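Local coordinates for protein glial cell-derived neurotrophic factor (Rattus norvegicus, PDB 1AGQ) that probably promotes neuronal survival as a secreted dimeric cystine-knot growth factor that signals through cell-surface receptors, at residues Leu54-Tyr58 with Tyr121-Arg125; Leu64-Cys69 with His127-Cys132. All blocks are in the same frame, centred on the assembly; numbering follows the deposited sequence.

Contact 1 of 2, residues Leu54-Tyr58 with Tyr121-Arg125; sequences LGLGY and YHILR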
# COMPACT_ATOMS: atom_id res chain seq x y z
N LEU B 54 -8.67 24.88 4.52
CA LEU B 54 -9.37 24.26 3.40
C LEU B 54 -9.98 25.20 2.37
O LEU B 54 -10.43 24.75 1.31
CB LEU B 54 -10.45 23.33 3.92
CG LEU B 54 -10.06 22.38 5.06
CD1 LEU B 54 -11.28 21.59 5.48
CD2 LEU B 54 -8.92 21.46 4.63
N GLY B 55 -10.01 26.48 2.68
CA GLY B 55 -10.56 27.46 1.76
C GLY B 55 -12.05 27.31 1.52
O GLY B 55 -12.57 27.76 0.50
N LEU B 56 -12.75 26.68 2.47
CA LEU B 56 -14.19 26.46 2.36
C LEU B 56 -15.00 27.60 2.96
O LEU B 56 -16.23 27.55 2.97
CB LEU B 56 -14.58 25.15 3.06
CG LEU B 56 -14.61 23.84 2.25
CD1 LEU B 56 -13.93 24.00 0.92
CD2 LEU B 56 -13.94 22.74 3.06
N GLY B 57 -14.32 28.62 3.46
CA GLY B 57 -15.02 29.75 4.02
C GLY B 57 -15.40 29.64 5.48
O GLY B 57 -16.10 30.50 6.01
N TYR B 58 -14.94 28.59 6.16
CA TYR B 58 -15.29 28.43 7.56
C TYR B 58 -14.43 29.30 8.48
O TYR B 58 -13.23 29.42 8.28
CB TYR B 58 -15.15 26.97 8.00
CG TYR B 58 -16.03 26.00 7.23
CD1 TYR B 58 -17.41 26.12 7.26
CD2 TYR B 58 -15.47 24.97 6.47
CE1 TYR B 58 -18.23 25.23 6.55
CE2 TYR B 58 -16.28 24.07 5.77
CZ TYR B 58 -17.66 24.21 5.82
OH TYR B 58 -18.48 23.32 5.14
N TYR B 121 -23.80 25.43 12.89
CA TYR B 121 -23.50 24.02 12.68
C TYR B 121 -23.13 23.74 11.23
O TYR B 121 -23.77 24.23 10.30
CB TYR B 121 -24.72 23.18 13.07
CG TYR B 121 -24.57 21.70 12.75
CD1 TYR B 121 -24.84 21.22 11.47
CD2 TYR B 121 -24.17 20.80 13.72
CE1 TYR B 121 -24.71 19.86 11.18
CE2 TYR B 121 -24.04 19.45 13.44
CZ TYR B 121 -24.32 18.99 12.17
OH TYR B 121 -24.20 17.64 11.91
N HIS B 122 -22.07 22.95 11.04
CA HIS B 122 -21.61 22.57 9.70
C HIS B 122 -21.18 21.12 9.73
O HIS B 122 -20.72 20.62 10.76
CB HIS B 122 -20.39 23.39 9.30
CG HIS B 122 -20.63 24.85 9.20
ND1 HIS B 122 -21.34 25.42 8.16
CD2 HIS B 122 -20.21 25.88 9.97
CE1 HIS B 122 -21.34 26.74 8.30
NE2 HIS B 122 -20.66 27.04 9.39
N ILE B 123 -21.31 20.44 8.60
CA ILE B 123 -20.88 19.04 8.51
C ILE B 123 -20.09 18.88 7.21
O ILE B 123 -20.49 19.40 6.15
CB ILE B 123 -22.09 18.05 8.57
CG1 ILE B 123 -21.61 16.61 8.39
CG2 ILE B 123 -23.10 18.39 7.48
CD1 ILE B 123 -22.57 15.58 8.93
N LEU B 124 -18.94 18.25 7.29
CA LEU B 124 -18.13 17.99 6.11
C LEU B 124 -18.37 16.50 5.85
O LEU B 124 -18.20 15.68 6.75
CB LEU B 124 -16.65 18.25 6.38
CG LEU B 124 -16.33 19.68 6.82
CD1 LEU B 124 -14.83 19.79 7.07
CD2 LEU B 124 -16.77 20.66 5.75
N ARG B 125 -18.81 16.18 4.64
CA ARG B 125 -19.10 14.80 4.24
C ARG B 125 -18.21 14.40 3.05
O ARG B 125 -18.04 15.19 2.11
CB ARG B 125 -20.57 14.68 3.81
CG ARG B 125 -21.63 14.93 4.88
CD ARG B 125 -23.01 14.92 4.20
NE ARG B 125 -24.10 15.02 5.17
CZ ARG B 125 -24.69 13.97 5.73
NH1 ARG B 125 -24.29 12.74 5.42
NH2 ARG B 125 -25.65 14.14 6.63
O HOH W 1 -21.68 23.73 5.81
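Tyr58 carries this contact, laying its ring between His122 and Leu124 of the neighbouring strand. One edge, led by Tyr58 CE1, points at a face of the His122 imidazole, and Tyr58 CE1 comes within 3.5 Å of His122 ND1. The pair is edge-to-face, with centroids 4.8 Å apart and planes at 60°. On the other side of the tyrosine ring, the Leu124 methyl CD2 nestles obliquely 3.4 Å from Tyr58 CE2. The same methyl, Leu124 CD2, comes still nearer to Tyr58 OH, at 3.2 Å. A first torsion of -60° sets the tyrosine CG anti to its carbonyl carbon and swings the ring over to the strand. The rotation of the imidazole is probably set by its bonds: NE2 to Asp116, and ND1 to a water (2.9 Å from His122 ND1) that also bonds weakly to Tyr58 OH. Leucines complete the apolar side: Leu124 CD1 meets Leu54 CD1 at 4.3 Å, and Leu56 CD2 approaches Leu124 CD2. Met79 of the second subunit packs on Leu56 and Leu124. Such packing of the first finger's loop on the second finger's hairpin belongs to the two-fingered, TGF-beta-like cystine-knot fold.

Contact 2 of 2, residues Leu64-Cys69 with His127-Cys132; sequences LIFRYC and HSAKRC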
# COMPACT_ATOMS: atom_id res chain seq x y z
N LEU B 64 -8.02 19.28 11.56
CA LEU B 64 -8.28 17.95 11.11
C LEU B 64 -7.08 17.39 10.40
O LEU B 64 -6.17 18.12 9.99
CB LEU B 64 -9.49 17.94 10.16
CG LEU B 64 -9.18 18.36 8.72
CD1 LEU B 64 -10.26 17.88 7.76
CD2 LEU B 64 -9.05 19.87 8.67
N ILE B 65 -7.05 16.06 10.33
CA ILE B 65 -6.01 15.39 9.59
C ILE B 65 -6.71 15.15 8.24
O ILE B 65 -7.67 14.39 8.15
CB ILE B 65 -5.67 14.02 10.20
CG1 ILE B 65 -5.23 14.16 11.66
CG2 ILE B 65 -4.57 13.39 9.38
CD1 ILE B 65 -3.96 14.96 11.82
N PHE B 66 -6.27 15.85 7.20
CA PHE B 66 -6.89 15.66 5.90
C PHE B 66 -6.05 14.59 5.20
O PHE B 66 -4.83 14.64 5.26
CB PHE B 66 -6.87 16.96 5.11
CG PHE B 66 -7.17 16.79 3.64
CD1 PHE B 66 -8.46 16.54 3.21
CD2 PHE B 66 -6.15 16.85 2.70
CE1 PHE B 66 -8.74 16.35 1.86
CE2 PHE B 66 -6.42 16.66 1.34
CZ PHE B 66 -7.72 16.41 0.93
N ARG B 67 -6.70 13.61 4.59
CA ARG B 67 -5.95 12.57 3.89
C ARG B 67 -6.39 12.50 2.44
O ARG B 67 -7.55 12.63 2.11
CB ARG B 67 -6.14 11.22 4.57
CG ARG B 67 -5.66 11.28 6.01
CD ARG B 67 -5.51 9.88 6.58
NE ARG B 67 -6.81 9.26 6.80
CZ ARG B 67 -6.98 8.17 7.53
NH1 ARG B 67 -5.93 7.59 8.10
NH2 ARG B 67 -8.20 7.67 7.73
N TYR B 68 -5.40 12.34 1.56
CA TYR B 68 -5.69 12.27 0.14
C TYR B 68 -4.95 11.10 -0.47
O TYR B 68 -3.97 10.62 0.10
CB TYR B 68 -5.30 13.58 -0.54
CG TYR B 68 -3.83 13.91 -0.51
CD1 TYR B 68 -3.27 14.55 0.59
CD2 TYR B 68 -3.00 13.63 -1.60
CE1 TYR B 68 -1.92 14.91 0.61
CE2 TYR B 68 -1.64 13.99 -1.59
CZ TYR B 68 -1.11 14.63 -0.48
OH TYR B 68 0.24 14.97 -0.43
N CYS B 69 -5.44 10.66 -1.63
CA CYS B 69 -4.90 9.53 -2.38
C CYS B 69 -4.14 10.01 -3.61
O CYS B 69 -4.58 10.94 -4.32
CB CYS B 69 -6.05 8.63 -2.81
SG CYS B 69 -7.04 7.97 -1.44
N HIS B 127 -15.10 14.29 2.73
CA HIS B 127 -14.12 15.36 2.66
C HIS B 127 -12.67 14.91 2.82
O HIS B 127 -11.74 15.66 2.53
CB HIS B 127 -14.43 16.39 3.75
CG HIS B 127 -14.26 15.85 5.14
ND1 HIS B 127 -15.04 14.83 5.66
CD2 HIS B 127 -13.39 16.18 6.12
CE1 HIS B 127 -14.66 14.56 6.89
NE2 HIS B 127 -13.65 15.37 7.20
N SER B 128 -12.49 13.69 3.30
CA SER B 128 -11.17 13.16 3.55
C SER B 128 -11.13 11.66 3.24
O SER B 128 -12.09 10.93 3.54
CB SER B 128 -10.79 13.40 5.01
OG SER B 128 -9.41 13.17 5.22
N ALA B 129 -10.02 11.21 2.68
CA ALA B 129 -9.89 9.79 2.35
C ALA B 129 -9.60 8.93 3.57
O ALA B 129 -8.87 9.33 4.49
CB ALA B 129 -8.79 9.60 1.31
N LYS B 130 -10.18 7.73 3.57
CA LYS B 130 -9.96 6.75 4.62
C LYS B 130 -9.15 5.60 4.00
O LYS B 130 -8.25 5.03 4.63
CB LYS B 130 -11.30 6.23 5.12
CG LYS B 130 -11.21 5.18 6.20
CD LYS B 130 -12.58 5.03 6.86
CE LYS B 130 -12.62 3.87 7.83
NZ LYS B 130 -14.02 3.52 8.20
N ARG B 131 -9.48 5.26 2.75
CA ARG B 131 -8.81 4.17 2.02
C ARG B 131 -8.65 4.62 0.58
O ARG B 131 -9.54 5.27 0.05
CB ARG B 131 -9.70 2.93 2.01
CG ARG B 131 -9.52 1.97 3.16
CD ARG B 131 -10.14 0.61 2.80
NE ARG B 131 -11.56 0.71 2.45
CZ ARG B 131 -12.11 0.19 1.35
NH1 ARG B 131 -11.36 -0.47 0.48
NH2 ARG B 131 -13.41 0.33 1.12
N CYS B 132 -7.54 4.25 -0.05
CA CYS B 132 -7.23 4.61 -1.43
C CYS B 132 -7.30 3.40 -2.35
O CYS B 132 -7.03 2.28 -1.92
CB CYS B 132 -5.82 5.19 -1.51
SG CYS B 132 -5.69 6.72 -0.56
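Arg67 and Ala129 grip each other through both main chain and side chain. Ala129 N donates to Arg67 O at 2.9 Å. In return, Arg67 NE reaches Ala129 O at 3.1 Å; that oxygen receives it in its own carbonyl plane, but the bond is bent (136° at the hydrogen) and the acceptor is tilted from the guanidinium plane. A bend at chi3 (-71°) turns NE across toward Ala129 O, and NH2 goes on to a salt bridge with Asp109. Ser128 adds to these bonds: its OG accepts Arg67 N at 2.8 Å and also bonds to Asp109. Were Arg67 replaced by an alanine, Asp109 would probably lose this salt bridge and Ala129 O the NE donor. Small Ala129 suits its place, because its CB sits 3.6 Å from Cys69 SG, close beside the disulfide. Cys69 SG is joined to Cys132 SG (2.0 Å) in a left-handed bridge, chi3 -84°. At the far end, the buried His127 O, which has no hydrogen-bonding partner, lies at the edge of the Phe66 ring, 3.2 Å from Phe66 CE1. A classic beta bulge at Lys130 and Arg131, opposite Ala107, bends the chain before Cys132. With Cys73-Cys134, this disulfide closes the ring through which Cys42-Cys103 passes: the cystine knot.

Overall arrangement
The centres of contacts 1 and 2 lie about 15 Å apart. Measured between centres, contact 2 is about 6 Å from the centre of the chain and contact 1 about 17 Å from it, farther out along the fingers. Their segments alternate in sequence: 54-58 and 64-69 come from the first finger, 121-125 and 127-132 from the second, so each contact ties one finger to the other. Leu54 CD1 and Leu64 CD2, 4.3 Å apart, link the two directly. Strands 121-124 and 129-134 follow each other in the chain, carrying the second finger from its outer hairpin back to the knot. Both contacts also touch helix 79-89 of the second subunit, so the same paired fingers form part of the dimer interface.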